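Immunoreactive 84kD antigen PG93 (Porphyromonas gingivalis, PDB 5M11) serves as an essential cell-surface component of the type IX secretion system, and binds zinc and calcium ions. Local coordinates at residues S513-R523 with L562-A570; W545-F553 with V584-I593. All blocks are in the same frame, centred on the assembly; numbering follows the deposited sequence.

Contact 1. Residues S513-R523 with L562-A570. With ZN (zinc ion), chain G.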
loop_
_atom_site.group_PDB
_atom_site.type_symbol
_atom_site.label_atom_id
_atom_site.label_comp_id
_atom_site.label_asym_id
_atom_site.label_seq_id
_atom_site.Cartn_x
_atom_site.Cartn_y
_atom_site.Cartn_z
ATOM N N SER A 513 -24.668 10.482 31.476
ATOM C CA SER A 513 -25.507 9.436 30.891
ATOM C C SER A 513 -24.589 8.541 30.061
ATOM O O SER A 513 -23.791 9.062 29.272
ATOM C CB SER A 513 -26.607 10.036 30.018
ATOM O OG SER A 513 -27.553 10.811 30.733
ATOM N N HIS A 514 -24.641 7.212 30.271
ATOM C CA HIS A 514 -23.791 6.270 29.524
ATOM C C HIS A 514 -24.437 4.910 29.418
ATOM O O HIS A 514 -25.188 4.483 30.299
ATOM C CB HIS A 514 -22.370 6.136 30.130
ATOM C CG HIS A 514 -22.240 5.148 31.257
ATOM N ND1 HIS A 514 -22.478 5.515 32.571
ATOM C CD2 HIS A 514 -21.890 3.837 31.223
ATOM C CE1 HIS A 514 -22.275 4.419 33.285
ATOM N NE2 HIS A 514 -21.923 3.383 32.515
ATOM N N LEU A 515 -24.096 4.208 28.357
ATOM C CA LEU A 515 -24.581 2.863 28.152
ATOM C C LEU A 515 -23.505 2.036 27.524
ATOM O O LEU A 515 -23.099 2.288 26.381
ATOM C CB LEU A 515 -25.874 2.820 27.300
ATOM C CG LEU A 515 -26.517 1.429 27.115
ATOM C CD1 LEU A 515 -27.244 0.986 28.383
ATOM C CD2 LEU A 515 -27.425 1.405 25.915
ATOM N N TYR A 516 -23.047 1.043 28.277
ATOM C CA TYR A 516 -22.083 0.076 27.781
ATOM C C TYR A 516 -22.875 -1.134 27.162
ATOM O O TYR A 516 -23.631 -1.837 27.864
ATOM C CB TYR A 516 -21.089 -0.344 28.882
ATOM C CG TYR A 516 -20.148 -1.457 28.471
ATOM C CD1 TYR A 516 -19.436 -1.392 27.271
ATOM C CD2 TYR A 516 -19.948 -2.565 29.288
ATOM C CE1 TYR A 516 -18.581 -2.419 26.883
ATOM C CE2 TYR A 516 -19.081 -3.589 28.917
ATOM C CZ TYR A 516 -18.405 -3.513 27.712
ATOM O OH TYR A 516 -17.556 -4.518 27.343
ATOM N N VAL A 517 -22.732 -1.307 25.825
ATOM C CA VAL A 517 -23.395 -2.360 25.058
ATOM C C VAL A 517 -22.308 -3.361 24.570
ATOM O O VAL A 517 -21.723 -3.213 23.494
ATOM C CB VAL A 517 -24.357 -1.820 23.944
ATOM C CG1 VAL A 517 -23.707 -0.771 23.070
ATOM C CG2 VAL A 517 -24.973 -2.928 23.105
ATOM N N GLU A 518 -22.032 -4.366 25.442
ATOM C CA GLU A 518 -21.096 -5.478 25.268
ATOM C C GLU A 518 -21.465 -6.283 24.019
ATOM O O GLU A 518 -20.573 -6.733 23.296
ATOM C CB GLU A 518 -21.108 -6.365 26.521
ATOM C CG GLU A 518 -20.010 -7.416 26.566
ATOM C CD GLU A 518 -20.346 -8.706 27.297
ATOM O OE1 GLU A 518 -19.626 -9.709 27.082
ATOM O OE2 GLU A 518 -21.321 -8.720 28.083
ATOM N N GLN A 519 -22.782 -6.441 23.760
ATOM C CA GLN A 519 -23.331 -7.128 22.584
ATOM C C GLN A 519 -24.676 -6.513 22.184
ATOM O O GLN A 519 -25.547 -6.281 23.036
ATOM C CB GLN A 519 -23.468 -8.649 22.817
ATOM C CG GLN A 519 -23.828 -9.471 21.566
ATOM C CD GLN A 519 -22.714 -9.667 20.554
ATOM O OE1 GLN A 519 -22.972 -9.910 19.372
ATOM N NE2 GLN A 519 -21.452 -9.603 20.978
ATOM N N PHE A 520 -24.820 -6.246 20.874
ATOM C CA PHE A 520 -26.022 -5.690 20.244
ATOM C C PHE A 520 -27.041 -6.798 19.945
ATOM O O PHE A 520 -26.680 -7.976 19.901
ATOM C CB PHE A 520 -25.662 -4.938 18.941
ATOM C CG PHE A 520 -25.124 -3.539 19.128
ATOM C CD1 PHE A 520 -25.978 -2.443 19.125
ATOM C CD2 PHE A 520 -23.765 -3.314 19.291
ATOM C CE1 PHE A 520 -25.478 -1.150 19.292
ATOM C CE2 PHE A 520 -23.267 -2.022 19.454
ATOM C CZ PHE A 520 -24.124 -0.950 19.443
ATOM N N VAL A 521 -28.305 -6.403 19.727
ATOM C CA VAL A 521 -29.410 -7.310 19.441
ATOM C C VAL A 521 -30.145 -6.924 18.154
ATOM O O VAL A 521 -30.051 -5.782 17.708
ATOM C CB VAL A 521 -30.418 -7.398 20.624
ATOM C CG1 VAL A 521 -29.799 -8.091 21.834
ATOM C CG2 VAL A 521 -30.988 -6.025 20.996
ATOM N N ASN A 522 -30.901 -7.873 17.583
ATOM C CA ASN A 522 -31.760 -7.616 16.430
ATOM C C ASN A 522 -33.181 -7.258 16.953
ATOM O O ASN A 522 -33.377 -7.141 18.173
ATOM C CB ASN A 522 -31.782 -8.827 15.489
ATOM C CG ASN A 522 -32.523 -10.050 15.996
ATOM O OD1 ASN A 522 -32.578 -10.340 17.198
ATOM N ND2 ASN A 522 -33.093 -10.817 15.077
ATOM N N ARG A 523 -34.169 -7.109 16.036
ATOM C CA ARG A 523 -35.567 -6.785 16.365
ATOM C C ARG A 523 -36.185 -7.836 17.263
ATOM O O ARG A 523 -37.035 -7.503 18.085
ATOM C CB ARG A 523 -36.435 -6.636 15.090
ATOM C CG ARG A 523 -36.038 -5.482 14.144
ATOM C CD ARG A 523 -36.487 -4.083 14.586
ATOM N NE ARG A 523 -37.931 -3.855 14.439
ATOM C CZ ARG A 523 -38.516 -2.664 14.529
ATOM N NH1 ARG A 523 -37.792 -1.574 14.753
ATOM N NH2 ARG A 523 -39.829 -2.552 14.387
ATOM N N LEU A 562 -29.123 6.642 24.412
ATOM C CA LEU A 562 -28.938 6.938 25.845
ATOM C C LEU A 562 -30.268 7.234 26.570
ATOM O O LEU A 562 -30.350 7.040 27.785
ATOM C CB LEU A 562 -27.965 8.105 26.083
ATOM C CG LEU A 562 -26.482 7.884 25.820
ATOM C CD1 LEU A 562 -25.696 9.119 26.200
ATOM C CD2 LEU A 562 -25.939 6.666 26.554
ATOM N N SER A 563 -31.284 7.701 25.817
ATOM C CA SER A 563 -32.606 8.065 26.304
ATOM C C SER A 563 -33.613 6.913 26.223
ATOM O O SER A 563 -34.617 6.966 26.928
ATOM C CB SER A 563 -33.134 9.250 25.507
ATOM O OG SER A 563 -34.179 9.897 26.218
ATOM N N SER A 564 -33.356 5.884 25.386
ATOM C CA SER A 564 -34.266 4.748 25.192
ATOM C C SER A 564 -34.310 3.792 26.383
ATOM O O SER A 564 -33.321 3.636 27.108
ATOM C CB SER A 564 -33.926 3.963 23.926
ATOM O OG SER A 564 -32.656 3.331 23.977
ATOM N N THR A 565 -35.485 3.139 26.552
ATOM C CA THR A 565 -35.797 2.162 27.599
ATOM C C THR A 565 -35.588 0.696 27.115
ATOM O O THR A 565 -36.307 -0.198 27.585
ATOM C CB THR A 565 -37.234 2.368 28.104
ATOM O OG1 THR A 565 -38.025 2.938 27.068
ATOM C CG2 THR A 565 -37.301 3.242 29.338
ATOM N N SER A 566 -34.587 0.446 26.217
ATOM C CA SER A 566 -34.277 -0.897 25.694
ATOM C C SER A 566 -32.821 -0.996 25.150
ATOM O O SER A 566 -32.172 0.036 24.961
ATOM C CB SER A 566 -35.276 -1.280 24.603
ATOM O OG SER A 566 -35.136 -2.638 24.220
ATOM N N THR A 567 -32.301 -2.234 24.923
ATOM C CA THR A 567 -30.943 -2.430 24.372
ATOM C C THR A 567 -30.999 -2.075 22.883
ATOM O O THR A 567 -31.894 -2.572 22.199
ATOM C CB THR A 567 -30.401 -3.862 24.627
ATOM O OG1 THR A 567 -30.504 -4.176 26.020
ATOM C CG2 THR A 567 -28.945 -4.053 24.147
ATOM N N PRO A 568 -30.099 -1.206 22.367
ATOM C CA PRO A 568 -30.195 -0.796 20.953
ATOM C C PRO A 568 -30.299 -1.950 19.966
ATOM O O PRO A 568 -29.607 -2.966 20.100
ATOM C CB PRO A 568 -28.912 0.017 20.709
ATOM C CG PRO A 568 -28.055 -0.180 21.935
ATOM C CD PRO A 568 -29.008 -0.487 23.051
ATOM N N ILE A 569 -31.209 -1.780 18.991
ATOM C CA ILE A 569 -31.467 -2.728 17.917
ATOM C C ILE A 569 -30.574 -2.375 16.712
ATOM O O ILE A 569 -30.568 -1.233 16.227
ATOM C CB ILE A 569 -32.973 -2.788 17.541
ATOM C CG1 ILE A 569 -33.843 -3.164 18.762
ATOM C CG2 ILE A 569 -33.215 -3.748 16.363
ATOM C CD1 ILE A 569 -35.223 -2.516 18.809
ATOM N N ALA A 570 -29.799 -3.394 16.268
ATOM C CA ALA A 570 -28.906 -3.419 15.107
ATOM C C ALA A 570 -29.588 -4.154 13.985
ATOM O O ALA A 570 -30.184 -5.209 14.214
ATOM C CB ALA A 570 -27.601 -4.108 15.460
HETATM ZN ZN ZN G . -21.962 1.261 32.576
#
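Val521 and Ile569 form a lone backbone bridge between the loop that follows strand 513-517 and the loop 562-570. Its hydrogen bond runs from Ala570 N to Val521 O (2.8 Å) and is almost straight, with 175° at the hydrogen. Ile569 CA adds a CA-H...O contact to Val521 O at 3.4 Å, so one carbonyl is met by two successive residues.

Side chains spread the contact from there. Pro568 crosses the Phe520 side chain at about a right angle, its CG 3.8 Å from Phe520 CE1, while Pro568 O lies at the ring edge, near the ring plane. One face of the same ring carries Val517 CG2 over its centre, 3.9 Å above the plane. Leu515, with CG opposite the backbone N (chi1 -176°), extends to bring CD2 within 3.8 Å of Pro568 CD. Leu562 then uses both branches: CD1 meets Ser513, and CD2 lies 3.9 Å from Leu515 CB. At the far end, the bent Arg523 chain passes Ile569, with CD 3.7 Å from Ile569 CG2.

His514 alternates with Ser513 and Leu515 along strand 513-517, so its CB points away from 562-570. Its NE2 binds the zinc ion at 2.1 Å, Asp463 also coordinates the metal, and the ring stacks on Tyr461.

The outermost strand of one propeller blade and the chain leaving it thus pack on a loop of the next blade. The chemistry is mainly apolar, with a single straight backbone bond tying Val521 to Ala570. Because the metal lies beyond the other side of the strand, zinc coordination and hydrophobic packing probably restrain 513-517 from two directions.

Contact 2. Residues W545-F553 with V584-I593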
loop_
_atom_site.group_PDB
_atom_site.type_symbol
_atom_site.label_atom_id
_atom_site.label_comp_id
_atom_site.label_asym_id
_atom_site.label_seq_id
_atom_site.Cartn_x
_atom_site.Cartn_y
_atom_site.Cartn_z
ATOM N N TRP A 545 -23.697 2.990 11.397
ATOM C CA TRP A 545 -23.352 1.766 10.719
ATOM C C TRP A 545 -22.041 1.301 11.262
ATOM O O TRP A 545 -21.076 2.070 11.265
ATOM C CB TRP A 545 -23.290 1.983 9.201
ATOM C CG TRP A 545 -24.636 2.233 8.613
ATOM C CD1 TRP A 545 -25.240 3.444 8.438
ATOM C CD2 TRP A 545 -25.614 1.240 8.276
ATOM N NE1 TRP A 545 -26.524 3.267 7.963
ATOM C CE2 TRP A 545 -26.781 1.924 7.860
ATOM C CE3 TRP A 545 -25.596 -0.165 8.217
ATOM C CZ2 TRP A 545 -27.909 1.256 7.382
ATOM C CZ3 TRP A 545 -26.732 -0.828 7.781
ATOM C CH2 TRP A 545 -27.864 -0.119 7.352
ATOM N N MET A 546 -22.004 0.070 11.787
ATOM C CA MET A 546 -20.751 -0.467 12.306
ATOM C C MET A 546 -20.386 -1.767 11.618
ATOM O O MET A 546 -21.261 -2.534 11.204
ATOM C CB MET A 546 -20.718 -0.616 13.833
ATOM C CG MET A 546 -21.934 -1.203 14.437
ATOM S SD MET A 546 -21.995 -0.603 16.131
ATOM C CE MET A 546 -23.233 0.604 15.975
ATOM N N GLY A 547 -19.081 -1.942 11.450
ATOM C CA GLY A 547 -18.478 -3.094 10.814
ATOM C C GLY A 547 -17.780 -3.923 11.852
ATOM O O GLY A 547 -17.234 -3.383 12.818
ATOM N N SER A 548 -17.813 -5.233 11.665
ATOM C CA SER A 548 -17.243 -6.197 12.590
ATOM C C SER A 548 -16.536 -7.349 11.850
ATOM O O SER A 548 -16.330 -7.288 10.635
ATOM C CB SER A 548 -18.353 -6.751 13.487
ATOM O OG SER A 548 -19.201 -7.660 12.800
ATOM N N ASP A 549 -16.191 -8.403 12.599
ATOM C CA ASP A 549 -15.586 -9.622 12.087
ATOM C C ASP A 549 -16.632 -10.474 11.319
ATOM O O ASP A 549 -16.243 -11.313 10.501
ATOM C CB ASP A 549 -15.009 -10.428 13.267
ATOM C CG ASP A 549 -16.063 -10.863 14.274
ATOM O OD1 ASP A 549 -16.662 -9.969 14.939
ATOM O OD2 ASP A 549 -16.324 -12.084 14.366
ATOM N N ILE A 550 -17.946 -10.272 11.602
ATOM C CA ILE A 550 -19.038 -11.038 10.985
ATOM C C ILE A 550 -19.851 -10.187 9.963
ATOM O O ILE A 550 -20.923 -10.611 9.525
ATOM C CB ILE A 550 -19.962 -11.673 12.066
ATOM C CG1 ILE A 550 -20.746 -10.607 12.866
ATOM C CG2 ILE A 550 -19.183 -12.620 12.987
ATOM C CD1 ILE A 550 -22.077 -11.082 13.425
ATOM N N GLY A 551 -19.324 -9.023 9.580
ATOM C CA GLY A 551 -19.975 -8.153 8.607
ATOM C C GLY A 551 -20.383 -6.778 9.100
ATOM O O GLY A 551 -19.850 -6.271 10.091
ATOM N N ILE A 552 -21.342 -6.166 8.396
ATOM C CA ILE A 552 -21.821 -4.820 8.698
ATOM C C ILE A 552 -23.274 -4.865 9.248
ATOM O O ILE A 552 -24.008 -5.809 8.961
ATOM C CB ILE A 552 -21.669 -3.944 7.412
ATOM C CG1 ILE A 552 -21.572 -2.445 7.769
ATOM C CG2 ILE A 552 -22.754 -4.239 6.340
ATOM C CD1 ILE A 552 -21.158 -1.519 6.615
ATOM N N PHE A 553 -23.657 -3.846 10.058
ATOM C CA PHE A 553 -24.989 -3.669 10.682
ATOM C C PHE A 553 -25.148 -2.258 11.265
ATOM O O PHE A 553 -24.194 -1.703 11.821
ATOM C CB PHE A 553 -25.295 -4.731 11.770
ATOM C CG PHE A 553 -24.218 -4.963 12.804
ATOM C CD1 PHE A 553 -24.197 -4.236 13.985
ATOM C CD2 PHE A 553 -23.230 -5.922 12.598
ATOM C CE1 PHE A 553 -23.205 -4.460 14.941
ATOM C CE2 PHE A 553 -22.226 -6.127 13.545
ATOM C CZ PHE A 553 -22.225 -5.402 14.712
ATOM N N VAL A 584 -25.733 -9.349 3.993
ATOM C CA VAL A 584 -24.706 -8.638 3.248
ATOM C C VAL A 584 -23.353 -8.808 3.969
ATOM O O VAL A 584 -23.102 -8.219 5.021
ATOM C CB VAL A 584 -25.105 -7.153 3.019
ATOM C CG1 VAL A 584 -24.002 -6.379 2.302
ATOM C CG2 VAL A 584 -26.412 -7.054 2.236
ATOM N N LEU A 585 -22.522 -9.679 3.383
ATOM C CA LEU A 585 -21.171 -10.103 3.737
ATOM C C LEU A 585 -21.037 -10.646 5.194
ATOM O O LEU A 585 -20.434 -10.014 6.055
ATOM C CB LEU A 585 -20.080 -9.041 3.434
ATOM C CG LEU A 585 -20.277 -7.567 3.775
ATOM C CD1 LEU A 585 -19.261 -7.129 4.756
ATOM C CD2 LEU A 585 -20.161 -6.695 2.537
ATOM N N ASP A 586 -21.522 -11.889 5.412
ATOM C CA ASP A 586 -21.355 -12.657 6.659
ATOM C C ASP A 586 -19.906 -13.147 6.754
ATOM O O ASP A 586 -19.348 -13.556 5.726
ATOM C CB ASP A 586 -22.278 -13.900 6.680
ATOM C CG ASP A 586 -23.761 -13.679 6.836
ATOM O OD1 ASP A 586 -24.514 -14.022 5.893
ATOM O OD2 ASP A 586 -24.188 -13.313 7.951
ATOM N N LYS A 587 -19.317 -13.158 7.979
ATOM C CA LYS A 587 -17.947 -13.633 8.300
ATOM C C LYS A 587 -16.806 -12.813 7.609
ATOM O O LYS A 587 -15.630 -13.150 7.778
ATOM C CB LYS A 587 -17.770 -15.141 7.990
ATOM C CG LYS A 587 -18.540 -16.086 8.921
ATOM C CD LYS A 587 -19.788 -16.678 8.268
ATOM C CE LYS A 587 -19.553 -18.044 7.679
ATOM N NZ LYS A 587 -20.692 -18.480 6.832
ATOM N N VAL A 588 -17.153 -11.732 6.878
ATOM C CA VAL A 588 -16.203 -10.828 6.229
ATOM C C VAL A 588 -15.802 -9.768 7.256
ATOM O O VAL A 588 -16.679 -9.063 7.776
ATOM C CB VAL A 588 -16.812 -10.192 4.952
ATOM C CG1 VAL A 588 -15.987 -9.013 4.467
ATOM C CG2 VAL A 588 -16.976 -11.216 3.842
ATOM N N THR A 589 -14.493 -9.654 7.555
ATOM C CA THR A 589 -13.974 -8.672 8.516
ATOM C C THR A 589 -13.938 -7.284 7.851
ATOM O O THR A 589 -13.194 -7.061 6.894
ATOM C CB THR A 589 -12.627 -9.140 9.058
ATOM O OG1 THR A 589 -12.847 -10.345 9.793
ATOM C CG2 THR A 589 -11.965 -8.118 9.947
ATOM N N VAL A 590 -14.787 -6.372 8.355
ATOM C CA VAL A 590 -14.937 -4.989 7.877
ATOM C C VAL A 590 -14.019 -4.083 8.731
ATOM O O VAL A 590 -14.190 -3.992 9.952
ATOM C CB VAL A 590 -16.434 -4.522 7.878
ATOM C CG1 VAL A 590 -16.567 -3.015 7.636
ATOM C CG2 VAL A 590 -17.249 -5.294 6.852
ATOM N N THR A 591 -13.047 -3.429 8.062
ATOM C CA THR A 591 -12.021 -2.574 8.666
ATOM C C THR A 591 -12.439 -1.083 8.680
ATOM O O THR A 591 -12.147 -0.386 9.658
ATOM C CB THR A 591 -10.703 -2.772 7.927
ATOM O OG1 THR A 591 -10.930 -2.511 6.549
ATOM C CG2 THR A 591 -10.159 -4.179 8.070
ATOM N N ASP A 592 -13.106 -0.589 7.608
ATOM C CA ASP A 592 -13.553 0.809 7.560
ATOM C C ASP A 592 -14.851 0.986 6.783
ATOM O O ASP A 592 -15.202 0.161 5.927
ATOM C CB ASP A 592 -12.475 1.766 6.993
ATOM C CG ASP A 592 -12.423 3.132 7.695
ATOM O OD1 ASP A 592 -13.247 3.368 8.619
ATOM O OD2 ASP A 592 -11.538 3.947 7.351
ATOM N N ILE A 593 -15.572 2.072 7.126
ATOM C CA ILE A 593 -16.837 2.512 6.517
ATOM C C ILE A 593 -16.768 4.040 6.346
ATOM O O ILE A 593 -16.412 4.759 7.280
ATOM C CB ILE A 593 -18.142 2.068 7.298
ATOM C CG1 ILE A 593 -18.112 0.578 7.692
ATOM C CG2 ILE A 593 -19.424 2.379 6.493
ATOM C CD1 ILE A 593 -18.773 0.257 8.969
#
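Ile552 holds CG1 opposite its backbone N (chi1 -156°) and continues extended, while Ile593 turns CG1 opposite its carbonyl carbon (chi1 -47°). These torsions bring the two CD1 atoms to 3.8 Å, the side chains passing each other at a slant. Ile593 CD1 also rests against the Met546-Gly547 peptide, 3.7 Å from Met546 C. Beside it, Val590 straddles two glycines: CG1 lies 3.7 Å from Gly547 CA, and CG2 is 4.1 Å from Gly551 C. Gly547 has no side chain to hold Val590 CG1 off; at Gly551 the close neighbour is instead Leu585 O, 3.2 Å from Gly551 CA.

Polar contacts gather at the hairpin turn. Val590 N gives Ser548 O a nearly straight hydrogen bond of 2.9 Å, although the donor is tilted from the carbonyl plane. A weak bond of 3.4 Å joins Lys587 N to Ile550 O. Ser548 OG shapes the turn from within, accepting from Ile550 N in an ST turn and donating to Gly551 O, which Ser548 N also reaches; the turn that presents these carbonyls is thereby braced.

Strand 545-548 lies in the sheet that runs from 533-538 to 582-583, strand 589-593 begins the next, and their axes come within 5.2 Å at 131°. Ile593 also reaches Ala535 of strand 533-538, next to 544-548, and Val590 packs on Val603 of strand 601-606, the neighbour within its own sheet.

Overall arrangement
The two contacts lie about 19 Å apart between centres, and their segments alternate along the chain: 513-523, 545-553, 562-570, 584-593. Both involve the sheet that runs from strand 533-538 to strand 582-583. Contact 1 joins it to the preceding blade, which ends in strand 513-517; contact 2 joins it to the following one, which starts at strand 589-595. The two also touch directly: Ala570 CB lies 3.7 Å from Phe553 CD1, and Phe520 CE2 3.8 Å from Met546 SD. Met546 and Phe553 meet contact 1 from strands whose Gly547 and Ile552 meet contact 2, so the middle blade is packed on both faces, consistent with the successive, side-by-side blade packing of a beta-propeller.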